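Local coordinates for SusD superfamily protein (Bacteroides vulgatus, PDB 3MYV) that probably binds polysaccharide at the bacterial cell surface, as a SusD-family outer-membrane protein, at residues 44-49 with 280-285; 408-413 with 421-426; 38-43 with 396-401; 276-281 with 412-417. All coordinates share one frame; numbering follows the deposited sequence.

Overall arrangement
Three long-range contacts and one local hairpin gather in one region of the chain. Interaction 3, the widest loop closure, joins helix 36-43 to helix 397-403; its centre lies about 8 Å from the centre of the chain and about 11 Å from that of interaction 1. The chain then enters strand 48-50, which pairs with strand 277-279. Interactions 1 and 4 share Thr280, Gln281 and a water, with centres about 7 Å apart. Interaction 2 is the late hairpin of strands 408-409 and 422-423, whose connecting loop supplies interaction 4. Arg397 and Arg410 cross between contacts, tying the N-terminal part of this SusD-family protein to its C-terminal part.

Interaction 1 of 4, residues 44-49 with 280-285; sequences KGDDMQ and TQKYAE
Thr280 meets the turn of Asp46 and Asp47 with both its hydroxyl and its backbone. Its OG1, between the backbone N and the carbonyl carbon (chi1 57°), donates to Asp46 O at 2.7 Å while accepting from Tyr283 N at 3.3 Å, the N-cap bond of helix 281-288. Thr280 N reaches Asp47 O at 2.9 Å from well above the carbonyl plane. The methyl CG2 packs against Gln49 CB, 3.9 Å away. Lys282 bends at chi2 (-108°), and its NZ forms a salt bridge with Asp47 OD1 on the syn lone pair at 2.6 Å and a weak one with Asp46 OD2 at 3.4 Å, a three-residue network. Asp47 OD1 also sits at the edge of the Tyr283 ring, 3.7 Å from CD1. Arg397 pairs with Asp46 OD1, and Ser388 bonds Asp47 OD2. Water 1 links Gln49 OE1 to Gln281 N, and Gln49 NE2 bonds Tyr414 O. With two carboxylates between Lys282 and Arg397, the like charges are probably offset, and the cap residue itself fastens helix to turn.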
loop_
_atom_site.group_PDB
_atom_site.type_symbol
_atom_site.label_atom_id
_atom_site.label_comp_id
_atom_site.label_asym_id
_atom_site.label_seq_id
_atom_site.Cartn_x
_atom_site.Cartn_y
_atom_site.Cartn_z
ATOM N N LYS A 44 -0.723 9.622 -8.139
ATOM C CA LYS A 44 0.417 9.600 -9.061
ATOM C C LYS A 44 0.251 8.645 -10.252
ATOM O O LYS A 44 1.081 8.622 -11.188
ATOM C CB LYS A 44 1.700 9.280 -8.262
ATOM C CG LYS A 44 2.033 10.349 -7.251
ATOM C CD LYS A 44 3.293 10.093 -6.425
ATOM C CE LYS A 44 3.697 11.348 -5.637
ATOM N NZ LYS A 44 4.182 12.409 -6.557
ATOM N N GLY A 45 -0.794 7.833 -10.202
ATOM C CA GLY A 45 -1.154 6.968 -11.316
ATOM C C GLY A 45 -2.003 7.666 -12.383
ATOM O O GLY A 45 -2.041 8.902 -12.473
ATOM N N ASP A 46 -2.686 6.850 -13.180
ATOM C CA ASP A 46 -3.564 7.342 -14.251
ATOM C C ASP A 46 -5.054 7.175 -13.962
ATOM O O ASP A 46 -5.912 7.557 -14.792
ATOM C CB ASP A 46 -3.200 6.636 -15.572
ATOM C CG ASP A 46 -3.352 5.137 -15.491
ATOM O OD1 ASP A 46 -3.553 4.622 -14.381
ATOM O OD2 ASP A 46 -3.265 4.480 -16.541
ATOM N N ASP A 47 -5.382 6.608 -12.798
ATOM C CA ASP A 47 -6.786 6.249 -12.489
ATOM C C ASP A 47 -7.503 7.154 -11.503
ATOM O O ASP A 47 -8.746 7.135 -11.433
ATOM C CB ASP A 47 -6.865 4.819 -11.960
ATOM C CG ASP A 47 -6.583 3.778 -13.042
ATOM O OD1 ASP A 47 -6.956 4.034 -14.212
ATOM O OD2 ASP A 47 -6.004 2.715 -12.701
HETATM N N MSE A 48 -6.734 7.937 -10.751
HETATM C CA MSE A 48 -7.284 8.973 -9.879
HETATM C C MSE A 48 -6.529 10.263 -10.065
HETATM O O MSE A 48 -5.358 10.245 -10.442
HETATM C CB MSE A 48 -7.201 8.562 -8.414
HETATM C CG MSE A 48 -7.962 7.290 -8.082
HETATM SE SE MSE A 48 -8.451 7.073 -6.219
HETATM C CE MSE A 48 -9.962 8.260 -6.161
ATOM N N GLN A 49 -7.227 11.373 -9.833
ATOM C CA GLN A 49 -6.628 12.681 -9.945
ATOM C C GLN A 49 -7.153 13.599 -8.856
ATOM O O GLN A 49 -8.208 13.355 -8.243
ATOM C CB GLN A 49 -6.908 13.268 -11.341
ATOM C CG GLN A 49 -8.390 13.566 -11.584
ATOM C CD GLN A 49 -8.606 14.451 -12.776
ATOM O OE1 GLN A 49 -8.641 13.988 -13.913
ATOM N NE2 GLN A 49 -8.780 15.731 -12.517
ATOM N N THR A 280 -10.205 9.362 -12.679
ATOM C CA THR A 280 -9.993 10.045 -13.953
ATOM C C THR A 280 -11.074 9.607 -14.960
ATOM O O THR A 280 -11.798 8.593 -14.749
ATOM C CB THR A 280 -8.622 9.680 -14.520
ATOM O OG1 THR A 280 -8.555 8.257 -14.641
ATOM C CG2 THR A 280 -7.495 10.185 -13.612
ATOM N N GLN A 281 -11.194 10.371 -16.041
ATOM C CA GLN A 281 -12.106 10.021 -17.112
ATOM C C GLN A 281 -11.728 8.643 -17.689
ATOM O O GLN A 281 -12.599 7.837 -17.999
ATOM C CB GLN A 281 -12.120 11.096 -18.203
ATOM C CG GLN A 281 -13.263 10.914 -19.204
ATOM C CD GLN A 281 -13.321 11.997 -20.259
ATOM O OE1 GLN A 281 -13.178 13.180 -19.964
ATOM N NE2 GLN A 281 -13.564 11.596 -21.498
ATOM N N LYS A 282 -10.431 8.362 -17.786
ATOM C CA LYS A 282 -9.947 7.071 -18.283
ATOM C C LYS A 282 -10.492 5.918 -17.439
ATOM O O LYS A 282 -11.007 4.950 -17.983
ATOM C CB LYS A 282 -8.414 7.046 -18.318
ATOM C CG LYS A 282 -7.798 5.691 -18.626
ATOM C CD LYS A 282 -7.133 5.062 -17.384
ATOM C CE LYS A 282 -6.812 3.595 -17.612
ATOM N NZ LYS A 282 -6.232 2.885 -16.435
ATOM N N TYR A 283 -10.420 6.021 -16.122
ATOM C CA TYR A 283 -10.896 4.936 -15.283
ATOM C C TYR A 283 -12.430 4.802 -15.383
ATOM O O TYR A 283 -12.969 3.706 -15.517
ATOM C CB TYR A 283 -10.499 5.125 -13.827
ATOM C CG TYR A 283 -10.927 3.940 -12.964
ATOM C CD1 TYR A 283 -10.118 2.811 -12.853
ATOM C CD2 TYR A 283 -12.155 3.922 -12.312
ATOM C CE1 TYR A 283 -10.490 1.732 -12.090
ATOM C CE2 TYR A 283 -12.553 2.823 -11.566
ATOM C CZ TYR A 283 -11.699 1.722 -11.460
ATOM O OH TYR A 283 -12.075 0.627 -10.716
ATOM N N ALA A 284 -13.116 5.933 -15.344
ATOM C CA ALA A 284 -14.561 5.937 -15.418
ATOM C C ALA A 284 -15.028 5.301 -16.721
ATOM O O ALA A 284 -15.910 4.437 -16.718
ATOM C CB ALA A 284 -15.073 7.345 -15.293
ATOM N N GLU A 285 -14.415 5.705 -17.826
ATOM C CA GLU A 285 -14.740 5.127 -19.146
ATOM C C GLU A 285 -14.440 3.634 -19.268
ATOM O O GLU A 285 -15.245 2.924 -19.853
ATOM C CB GLU A 285 -14.022 5.881 -20.266
ATOM C CG GLU A 285 -14.613 7.219 -20.482
ATOM C CD GLU A 285 -13.906 8.034 -21.558
ATOM O OE1 GLU A 285 -12.856 7.602 -22.109
ATOM O OE2 GLU A 285 -14.427 9.122 -21.825
HETATM O O HOH W 1 -9.516 12.746 -16.298
#

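Interaction 2 of 4, residues 408-413 with 421-426; sequences IVRKGG and EEVDWD
The guanidinium of Arg410 meets Val423 obliquely, with Arg410 NH1 4.1 Å from Val423 CG2. Its N-H groups are engaged by backbone carbonyls: NH1 by Asp420 O, NE by Gly45 O, and NH2 by both Tyr61 O and Met43 O. A second flat group, the Glu421 carboxylate, lies beside Lys411, with Glu421 CD 3.8 Å from Lys411 CB, and the two side chains cross at about a right angle. These residues flank a beta hairpin whose two short antiparallel strands are joined by a long loop. Ile408 and Val423 form its hydrogen-bonded pair, with Ile408 N to Val423 O at 2.7 Å and Val423 N to Ile408 O at 3.0 Å; their side chains share one face, and Phe398 of helix 397-403 touches both. Val409 and Glu422, the non-hydrogen-bonded pair, occupy the other, exposed face. Arg410 N continues the ladder to Glu421 O at 2.9 Å. Arg410 O is buried without a hydrogen-bond donor and receives a CA-H...O contact from Glu421 CA at 3.3 Å. Beyond the ladder, water 2 accepts from Gly412 N and donates to Glu421 OE2 at 2.9 Å.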
loop_
_atom_site.group_PDB
_atom_site.type_symbol
_atom_site.label_atom_id
_atom_site.label_comp_id
_atom_site.label_asym_id
_atom_site.label_seq_id
_atom_site.Cartn_x
_atom_site.Cartn_y
_atom_site.Cartn_z
ATOM N N ILE A 408 3.361 6.105 -17.256
ATOM C CA ILE A 408 2.027 6.478 -16.777
ATOM C C ILE A 408 1.576 7.662 -17.633
ATOM O O ILE A 408 2.249 8.692 -17.680
ATOM C CB ILE A 408 2.029 6.848 -15.277
ATOM C CG1 ILE A 408 2.695 5.737 -14.441
ATOM C CG2 ILE A 408 0.590 7.056 -14.766
ATOM C CD1 ILE A 408 2.925 6.100 -13.024
ATOM N N VAL A 409 0.476 7.482 -18.358
ATOM C CA VAL A 409 -0.068 8.519 -19.231
ATOM C C VAL A 409 -1.268 9.178 -18.548
ATOM O O VAL A 409 -2.259 8.517 -18.209
ATOM C CB VAL A 409 -0.477 7.954 -20.595
ATOM C CG1 VAL A 409 -1.102 9.060 -21.458
ATOM C CG2 VAL A 409 0.736 7.311 -21.295
ATOM N N ARG A 410 -1.143 10.478 -18.332
ATOM C CA ARG A 410 -2.099 11.285 -17.577
ATOM C C ARG A 410 -2.372 12.531 -18.392
ATOM O O ARG A 410 -1.771 13.582 -18.183
ATOM C CB ARG A 410 -1.516 11.636 -16.196
ATOM C CG ARG A 410 -0.918 10.413 -15.487
ATOM C CD ARG A 410 0.292 10.732 -14.621
ATOM N NE ARG A 410 -0.132 11.171 -13.305
ATOM C CZ ARG A 410 0.216 12.302 -12.700
ATOM N NH1 ARG A 410 1.063 13.147 -13.246
ATOM N NH2 ARG A 410 -0.264 12.552 -11.496
ATOM N N LYS A 411 -3.272 12.392 -19.353
ATOM C CA LYS A 411 -3.588 13.493 -20.245
ATOM C C LYS A 411 -5.034 13.433 -20.715
ATOM O O LYS A 411 -5.709 12.390 -20.625
ATOM C CB LYS A 411 -2.601 13.529 -21.418
ATOM C CG LYS A 411 -2.695 12.388 -22.401
ATOM C CD LYS A 411 -1.584 12.502 -23.447
ATOM C CE LYS A 411 -1.632 11.331 -24.433
ATOM N NZ LYS A 411 -0.662 11.473 -25.567
ATOM N N GLY A 412 -5.522 14.576 -21.181
ATOM C CA GLY A 412 -6.913 14.697 -21.611
ATOM C C GLY A 412 -7.902 14.551 -20.469
ATOM O O GLY A 412 -7.586 14.852 -19.306
ATOM N N GLY A 413 -9.105 14.106 -20.815
ATOM C CA GLY A 413 -10.181 13.941 -19.858
ATOM C C GLY A 413 -10.493 15.234 -19.143
ATOM O O GLY A 413 -10.678 16.278 -19.762
ATOM N N GLU A 421 2.255 14.777 -17.850
ATOM C CA GLU A 421 1.465 13.891 -18.705
ATOM C C GLU A 421 2.078 12.517 -18.944
ATOM O O GLU A 421 1.371 11.576 -19.309
ATOM C CB GLU A 421 1.203 14.564 -20.058
ATOM C CG GLU A 421 0.325 15.799 -19.959
ATOM C CD GLU A 421 -0.097 16.344 -21.304
ATOM O OE1 GLU A 421 0.442 15.917 -22.345
ATOM O OE2 GLU A 421 -0.981 17.200 -21.314
ATOM N N GLU A 422 3.395 12.408 -18.797
ATOM C CA GLU A 422 4.074 11.121 -18.899
ATOM C C GLU A 422 5.049 10.985 -17.752
ATOM O O GLU A 422 5.911 11.848 -17.555
ATOM C CB GLU A 422 4.808 10.990 -20.241
ATOM C CG GLU A 422 3.849 10.990 -21.410
ATOM C CD GLU A 422 4.484 10.587 -22.732
ATOM O OE1 GLU A 422 5.721 10.634 -22.870
ATOM O OE2 GLU A 422 3.720 10.226 -23.651
ATOM N N VAL A 423 4.875 9.940 -16.954
ATOM C CA VAL A 423 5.750 9.678 -15.804
ATOM C C VAL A 423 6.298 8.262 -15.926
ATOM O O VAL A 423 5.541 7.305 -16.141
ATOM C CB VAL A 423 4.999 9.847 -14.483
ATOM C CG1 VAL A 423 5.843 9.328 -13.300
ATOM C CG2 VAL A 423 4.598 11.326 -14.306
ATOM N N ASP A 424 7.615 8.120 -15.808
ATOM C CA ASP A 424 8.232 6.807 -15.827
ATOM C C ASP A 424 9.361 6.818 -14.823
ATOM O O ASP A 424 9.538 7.810 -14.119
ATOM C CB ASP A 424 8.703 6.434 -17.243
ATOM C CG ASP A 424 9.828 7.268 -17.743
ATOM O OD1 ASP A 424 10.512 7.972 -16.965
ATOM O OD2 ASP A 424 10.039 7.192 -18.969
ATOM N N TRP A 425 10.133 5.746 -14.755
ATOM C CA TRP A 425 11.144 5.635 -13.713
ATOM C C TRP A 425 12.413 6.484 -13.951
ATOM O O TRP A 425 13.371 6.402 -13.183
ATOM C CB TRP A 425 11.437 4.170 -13.401
ATOM C CG TRP A 425 12.037 3.333 -14.471
ATOM C CD1 TRP A 425 12.775 3.762 -15.536
ATOM C CD2 TRP A 425 12.008 1.894 -14.556
ATOM N NE1 TRP A 425 13.180 2.684 -16.299
ATOM C CE2 TRP A 425 12.743 1.526 -15.708
ATOM C CE3 TRP A 425 11.468 0.884 -13.756
ATOM C CZ2 TRP A 425 12.906 0.192 -16.104
ATOM C CZ3 TRP A 425 11.631 -0.453 -14.153
ATOM C CH2 TRP A 425 12.340 -0.782 -15.310
ATOM N N ASP A 426 12.431 7.256 -15.031
ATOM C CA ASP A 426 13.524 8.207 -15.302
ATOM C C ASP A 426 13.142 9.613 -14.869
ATOM O O ASP A 426 13.981 10.513 -14.887
ATOM C CB ASP A 426 13.870 8.226 -16.784
ATOM C CG ASP A 426 14.478 6.915 -17.267
ATOM O OD1 ASP A 426 15.179 6.246 -16.499
ATOM O OD2 ASP A 426 14.264 6.585 -18.439
HETATM O O HOH W 2 -3.696 16.954 -20.254
#

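Interaction 3 of 4, residues 38-43 with 396-401; sequences FAYGDM and HRFFDL
An aromatic cluster of Tyr40, Phe398 and Phe399 joins two buried helices of the SusD fold, the end of helix 36-43 and the start of helix 397-403. Over these segments the axes come within 7.5 Å, with 53° between their N-to-C directions, close enough for backbone to touch backbone at Gly41. Its carbonyl O accepts from Phe398 N at 2.9 Å, in a nearly straight bond in the carbonyl plane, and Phe398 CB rests 3.3 Å from the same oxygen. A first-turn N-H of one helix thus finds its acceptor on the other. With CG anti to the backbone N (chi1 169°), the Phe398 ring is carried toward Tyr40, where Phe398 CE2 meets Tyr40 CE1 at 3.8 Å in an oblique ring pair. Tyr40 and Phe399 have rings close to parallel but slid apart, so they barely overlap and come closest at Tyr40 CD1 and Phe399 CZ, 3.6 Å apart. Phe398 CD2 lies over one face of the Phe399 ring, offset toward the rim, and Arg126 adds a cation-pi contact to that ring. At the polar end, water 3 accepts from His396 N at 2.8 Å and donates to Asp42 OD1 at 2.7 Å; Asp42 OD1 also accepts from Gly393 N.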
loop_
_atom_site.group_PDB
_atom_site.type_symbol
_atom_site.label_atom_id
_atom_site.label_comp_id
_atom_site.label_asym_id
_atom_site.label_seq_id
_atom_site.Cartn_x
_atom_site.Cartn_y
_atom_site.Cartn_z
ATOM N N PHE A 38 -2.039 6.433 0.446
ATOM C CA PHE A 38 -3.020 6.171 -0.584
ATOM C C PHE A 38 -3.053 7.307 -1.554
ATOM O O PHE A 38 -3.114 7.081 -2.752
ATOM C CB PHE A 38 -4.384 5.892 0.041
ATOM C CG PHE A 38 -4.349 4.744 1.016
ATOM C CD1 PHE A 38 -4.219 3.445 0.559
ATOM C CD2 PHE A 38 -4.408 4.963 2.369
ATOM C CE1 PHE A 38 -4.142 2.395 1.442
ATOM C CE2 PHE A 38 -4.339 3.921 3.264
ATOM C CZ PHE A 38 -4.208 2.638 2.811
ATOM N N ALA A 39 -2.982 8.535 -1.047
ATOM C CA ALA A 39 -2.864 9.700 -1.924
ATOM C C ALA A 39 -1.683 9.511 -2.855
ATOM O O ALA A 39 -1.745 9.791 -4.050
ATOM C CB ALA A 39 -2.713 10.964 -1.101
ATOM N N TYR A 40 -0.595 9.025 -2.287
ATOM C CA TYR A 40 0.658 8.888 -3.013
ATOM C C TYR A 40 0.528 7.837 -4.121
ATOM O O TYR A 40 0.789 8.112 -5.295
ATOM C CB TYR A 40 1.768 8.510 -2.022
ATOM C CG TYR A 40 3.165 8.631 -2.575
ATOM C CD1 TYR A 40 3.719 7.615 -3.335
ATOM C CD2 TYR A 40 3.926 9.779 -2.340
ATOM C CE1 TYR A 40 5.020 7.721 -3.858
ATOM C CE2 TYR A 40 5.213 9.897 -2.866
ATOM C CZ TYR A 40 5.748 8.859 -3.623
ATOM O OH TYR A 40 7.017 8.999 -4.141
ATOM N N GLY A 41 0.059 6.658 -3.745
ATOM C CA GLY A 41 -0.109 5.553 -4.693
ATOM C C GLY A 41 -1.162 5.729 -5.787
ATOM O O GLY A 41 -1.012 5.198 -6.880
ATOM N N ASP A 42 -2.255 6.424 -5.481
ATOM C CA ASP A 42 -3.343 6.616 -6.439
ATOM C C ASP A 42 -3.207 7.901 -7.249
ATOM O O ASP A 42 -3.404 7.898 -8.468
ATOM C CB ASP A 42 -4.685 6.617 -5.713
ATOM C CG ASP A 42 -5.109 5.219 -5.278
ATOM O OD1 ASP A 42 -5.429 4.434 -6.170
ATOM O OD2 ASP A 42 -5.136 4.935 -4.058
HETATM N N MSE A 43 -2.879 9.020 -6.585
HETATM C CA MSE A 43 -2.887 10.305 -7.271
HETATM C C MSE A 43 -1.766 10.428 -8.296
HETATM O O MSE A 43 -1.869 11.221 -9.227
HETATM C CB MSE A 43 -2.840 11.474 -6.284
HETATM C CG MSE A 43 -4.113 11.526 -5.383
HETATM SE SE MSE A 43 -5.697 12.062 -6.360
HETATM C CE MSE A 43 -6.971 11.153 -5.259
ATOM N N HIS A 396 -2.022 1.504 -5.022
ATOM C CA HIS A 396 -1.126 0.622 -5.800
ATOM C C HIS A 396 -0.701 1.157 -7.159
ATOM O O HIS A 396 0.416 0.876 -7.601
ATOM C CB HIS A 396 -1.790 -0.742 -6.069
ATOM C CG HIS A 396 -2.064 -1.548 -4.845
ATOM N ND1 HIS A 396 -1.179 -2.497 -4.363
ATOM C CD2 HIS A 396 -3.136 -1.571 -4.013
ATOM C CE1 HIS A 396 -1.704 -3.059 -3.284
ATOM N NE2 HIS A 396 -2.891 -2.524 -3.057
ATOM N N ARG A 397 -1.612 1.830 -7.872
ATOM C CA ARG A 397 -1.443 2.062 -9.313
ATOM C C ARG A 397 -0.114 2.673 -9.730
ATOM O O ARG A 397 0.543 2.165 -10.669
ATOM C CB ARG A 397 -2.607 2.887 -9.886
ATOM C CG ARG A 397 -2.574 3.062 -11.408
ATOM C CD ARG A 397 -2.797 1.742 -12.191
ATOM N NE ARG A 397 -3.013 2.020 -13.611
ATOM C CZ ARG A 397 -2.868 1.150 -14.611
ATOM N NH1 ARG A 397 -2.486 -0.080 -14.383
ATOM N NH2 ARG A 397 -3.115 1.537 -15.858
ATOM N N PHE A 398 0.281 3.770 -9.083
ATOM C CA PHE A 398 1.566 4.368 -9.391
ATOM C C PHE A 398 2.707 3.369 -9.304
ATOM O O PHE A 398 3.501 3.267 -10.231
ATOM C CB PHE A 398 1.837 5.609 -8.509
ATOM C CG PHE A 398 3.249 6.148 -8.571
ATOM C CD1 PHE A 398 3.709 6.867 -9.676
ATOM C CD2 PHE A 398 4.103 6.013 -7.466
ATOM C CE1 PHE A 398 4.996 7.385 -9.693
ATOM C CE2 PHE A 398 5.371 6.541 -7.486
ATOM C CZ PHE A 398 5.822 7.224 -8.607
ATOM N N PHE A 399 2.783 2.646 -8.189
ATOM C CA PHE A 399 3.874 1.711 -7.939
ATOM C C PHE A 399 3.849 0.537 -8.920
ATOM O O PHE A 399 4.894 0.102 -9.418
ATOM C CB PHE A 399 3.796 1.164 -6.515
ATOM C CG PHE A 399 3.969 2.190 -5.443
ATOM C CD1 PHE A 399 5.136 2.919 -5.345
ATOM C CD2 PHE A 399 2.959 2.407 -4.512
ATOM C CE1 PHE A 399 5.305 3.847 -4.316
ATOM C CE2 PHE A 399 3.123 3.332 -3.499
ATOM C CZ PHE A 399 4.288 4.040 -3.400
ATOM N N ASP A 400 2.649 0.075 -9.254
ATOM C CA ASP A 400 2.509 -1.091 -10.141
ATOM C C ASP A 400 2.946 -0.772 -11.574
ATOM O O ASP A 400 3.562 -1.594 -12.235
ATOM C CB ASP A 400 1.077 -1.634 -10.124
ATOM C CG ASP A 400 0.741 -2.384 -8.822
ATOM O OD1 ASP A 400 1.645 -2.830 -8.080
ATOM O OD2 ASP A 400 -0.449 -2.533 -8.540
ATOM N N LEU A 401 2.635 0.427 -12.046
ATOM C CA LEU A 401 3.068 0.820 -13.376
ATOM C C LEU A 401 4.580 1.060 -13.380
ATOM O O LEU A 401 5.320 0.540 -14.256
ATOM C CB LEU A 401 2.296 2.039 -13.865
ATOM C CG LEU A 401 0.852 1.731 -14.298
ATOM C CD1 LEU A 401 0.073 3.016 -14.507
ATOM C CD2 LEU A 401 0.819 0.847 -15.577
HETATM O O HOH W 3 -4.318 2.014 -6.555
#

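Interaction 4 of 4, residues 276-281 with 412-417; sequences KGFVTQ and GGYHLP
Tyr414 reaches across to Val279 and Gln281 and accounts for much of this contact between the end of strand 277-279, with the start of helix 281-288, and the loop of the 408-423 hairpin. With CG between the backbone N and the carbonyl carbon (chi1 46°), its ring is carried back toward the strand. Its OH donates to Val279 O at 2.6 Å, rising from the carbonyl plane by 37°, and also accepts from Trp310 N. At the ring edge, Phe278 CB lies 4.1 Å from Tyr414 CE1. Gln281 contributes in two ways. Its backbone N sits over one face of the tyrosine ring, 3.6 Å from CZ, and its CB comes to 3.7 Å from CE2. The extended side chain runs on past Gly413, whose CA faces the amide; the residue was deposited in two conformers, so this outer approach is less certain, as is the bond from Gln281 NE2 to Glu285. Thr280 adds its methyl, CG2 lying 3.7 Å from His415 CE1, while His415 ND1 is bonded to Tyr61 OH. The water on Gln281 N also accepts from Tyr414 N at 3.0 Å. The buried phenol is used both as donor and as acceptor, and two backbone N-H groups that do not meet an acceptor in the facing segment share one water, so the irregular loop is fixed to the strand end without any strand pairing.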
loop_
_atom_site.group_PDB
_atom_site.type_symbol
_atom_site.label_atom_id
_atom_site.label_comp_id
_atom_site.label_asym_id
_atom_site.label_seq_id
_atom_site.Cartn_x
_atom_site.Cartn_y
_atom_site.Cartn_z
ATOM N N LYS A 276 -11.357 15.954 -2.401
ATOM C CA LYS A 276 -9.973 16.165 -2.785
ATOM C C LYS A 276 -9.568 15.521 -4.092
ATOM O O LYS A 276 -8.544 15.910 -4.688
ATOM C CB LYS A 276 -9.006 15.684 -1.713
ATOM C CG LYS A 276 -9.145 16.394 -0.342
ATOM C CD LYS A 276 -8.969 17.914 -0.398
ATOM C CE LYS A 276 -8.654 18.499 0.992
ATOM N NZ LYS A 276 -8.516 20.000 0.915
ATOM N N GLY A 277 -10.347 14.549 -4.538
ATOM C CA GLY A 277 -9.979 13.817 -5.745
ATOM C C GLY A 277 -11.135 13.056 -6.356
ATOM O O GLY A 277 -12.169 12.857 -5.723
ATOM N N PHE A 278 -10.913 12.657 -7.608
ATOM C CA PHE A 278 -11.869 11.919 -8.434
ATOM C C PHE A 278 -11.148 10.753 -9.036
ATOM O O PHE A 278 -9.915 10.737 -9.035
ATOM C CB PHE A 278 -12.376 12.804 -9.569
ATOM C CG PHE A 278 -12.822 14.156 -9.135
ATOM C CD1 PHE A 278 -13.726 14.295 -8.062
ATOM C CD2 PHE A 278 -12.399 15.292 -9.804
ATOM C CE1 PHE A 278 -14.161 15.530 -7.679
ATOM C CE2 PHE A 278 -12.841 16.546 -9.426
ATOM C CZ PHE A 278 -13.727 16.671 -8.356
ATOM N N VAL A 279 -11.888 9.759 -9.553
ATOM C CA VAL A 279 -11.299 8.912 -10.569
ATOM C C VAL A 279 -11.128 9.765 -11.827
ATOM O O VAL A 279 -11.814 10.763 -12.018
ATOM C CB VAL A 279 -12.087 7.598 -10.841
ATOM C CG1 VAL A 279 -12.258 6.819 -9.515
ATOM C CG2 VAL A 279 -13.439 7.860 -11.541
ATOM N N THR A 280 -10.205 9.362 -12.679
ATOM C CA THR A 280 -9.993 10.045 -13.953
ATOM C C THR A 280 -11.074 9.607 -14.960
ATOM O O THR A 280 -11.798 8.593 -14.749
ATOM C CB THR A 280 -8.622 9.680 -14.520
ATOM O OG1 THR A 280 -8.555 8.257 -14.641
ATOM C CG2 THR A 280 -7.495 10.185 -13.612
ATOM N N GLN A 281 -11.194 10.371 -16.041
ATOM C CA GLN A 281 -12.106 10.021 -17.112
ATOM C C GLN A 281 -11.728 8.643 -17.689
ATOM O O GLN A 281 -12.599 7.837 -17.999
ATOM C CB GLN A 281 -12.120 11.096 -18.203
ATOM C CG GLN A 281 -13.263 10.914 -19.204
ATOM C CD GLN A 281 -13.321 11.997 -20.259
ATOM O OE1 GLN A 281 -13.178 13.180 -19.964
ATOM N NE2 GLN A 281 -13.564 11.596 -21.498
ATOM N N GLY A 412 -5.522 14.576 -21.181
ATOM C CA GLY A 412 -6.913 14.697 -21.611
ATOM C C GLY A 412 -7.902 14.551 -20.469
ATOM O O GLY A 412 -7.586 14.852 -19.306
ATOM N N GLY A 413 -9.105 14.106 -20.815
ATOM C CA GLY A 413 -10.181 13.941 -19.858
ATOM C C GLY A 413 -10.493 15.234 -19.143
ATOM O O GLY A 413 -10.678 16.278 -19.762
ATOM N N TYR A 414 -10.522 15.172 -17.819
ATOM C CA TYR A 414 -10.648 16.354 -17.000
ATOM C C TYR A 414 -9.434 16.527 -16.072
ATOM O O TYR A 414 -9.528 17.075 -14.971
ATOM C CB TYR A 414 -11.977 16.335 -16.234
ATOM C CG TYR A 414 -12.402 15.051 -15.539
ATOM C CD1 TYR A 414 -11.932 14.729 -14.260
ATOM C CD2 TYR A 414 -13.348 14.196 -16.120
ATOM C CE1 TYR A 414 -12.345 13.576 -13.608
ATOM C CE2 TYR A 414 -13.783 13.054 -15.476
ATOM C CZ TYR A 414 -13.276 12.738 -14.209
ATOM O OH TYR A 414 -13.720 11.604 -13.573
ATOM N N HIS A 415 -8.276 16.103 -16.550
ATOM C CA HIS A 415 -7.029 16.393 -15.858
ATOM C C HIS A 415 -6.829 17.896 -15.682
ATOM O O HIS A 415 -7.266 18.708 -16.514
ATOM C CB HIS A 415 -5.837 15.778 -16.588
ATOM C CG HIS A 415 -5.648 14.314 -16.310
ATOM N ND1 HIS A 415 -5.074 13.848 -15.144
ATOM C CD2 HIS A 415 -5.934 13.220 -17.052
ATOM C CE1 HIS A 415 -5.033 12.529 -15.180
ATOM N NE2 HIS A 415 -5.566 12.122 -16.317
ATOM N N LEU A 416 -6.157 18.261 -14.600
ATOM C CA LEU A 416 -5.857 19.659 -14.332
ATOM C C LEU A 416 -4.756 20.211 -15.223
ATOM O O LEU A 416 -3.903 19.462 -15.717
ATOM C CB LEU A 416 -5.431 19.838 -12.880
ATOM C CG LEU A 416 -6.370 19.325 -11.780
ATOM C CD1 LEU A 416 -5.843 19.749 -10.414
ATOM C CD2 LEU A 416 -7.783 19.847 -12.005
ATOM N N PRO A 417 -4.748 21.538 -15.410
ATOM C CA PRO A 417 -3.653 22.115 -16.203
ATOM C C PRO A 417 -2.285 21.806 -15.587
ATOM O O PRO A 417 -2.149 21.717 -14.378
ATOM C CB PRO A 417 -3.922 23.633 -16.150
ATOM C CG PRO A 417 -5.371 23.770 -15.818
ATOM C CD PRO A 417 -5.725 22.549 -14.975
HETATM O O HOH W 1 -9.516 12.746 -16.298
#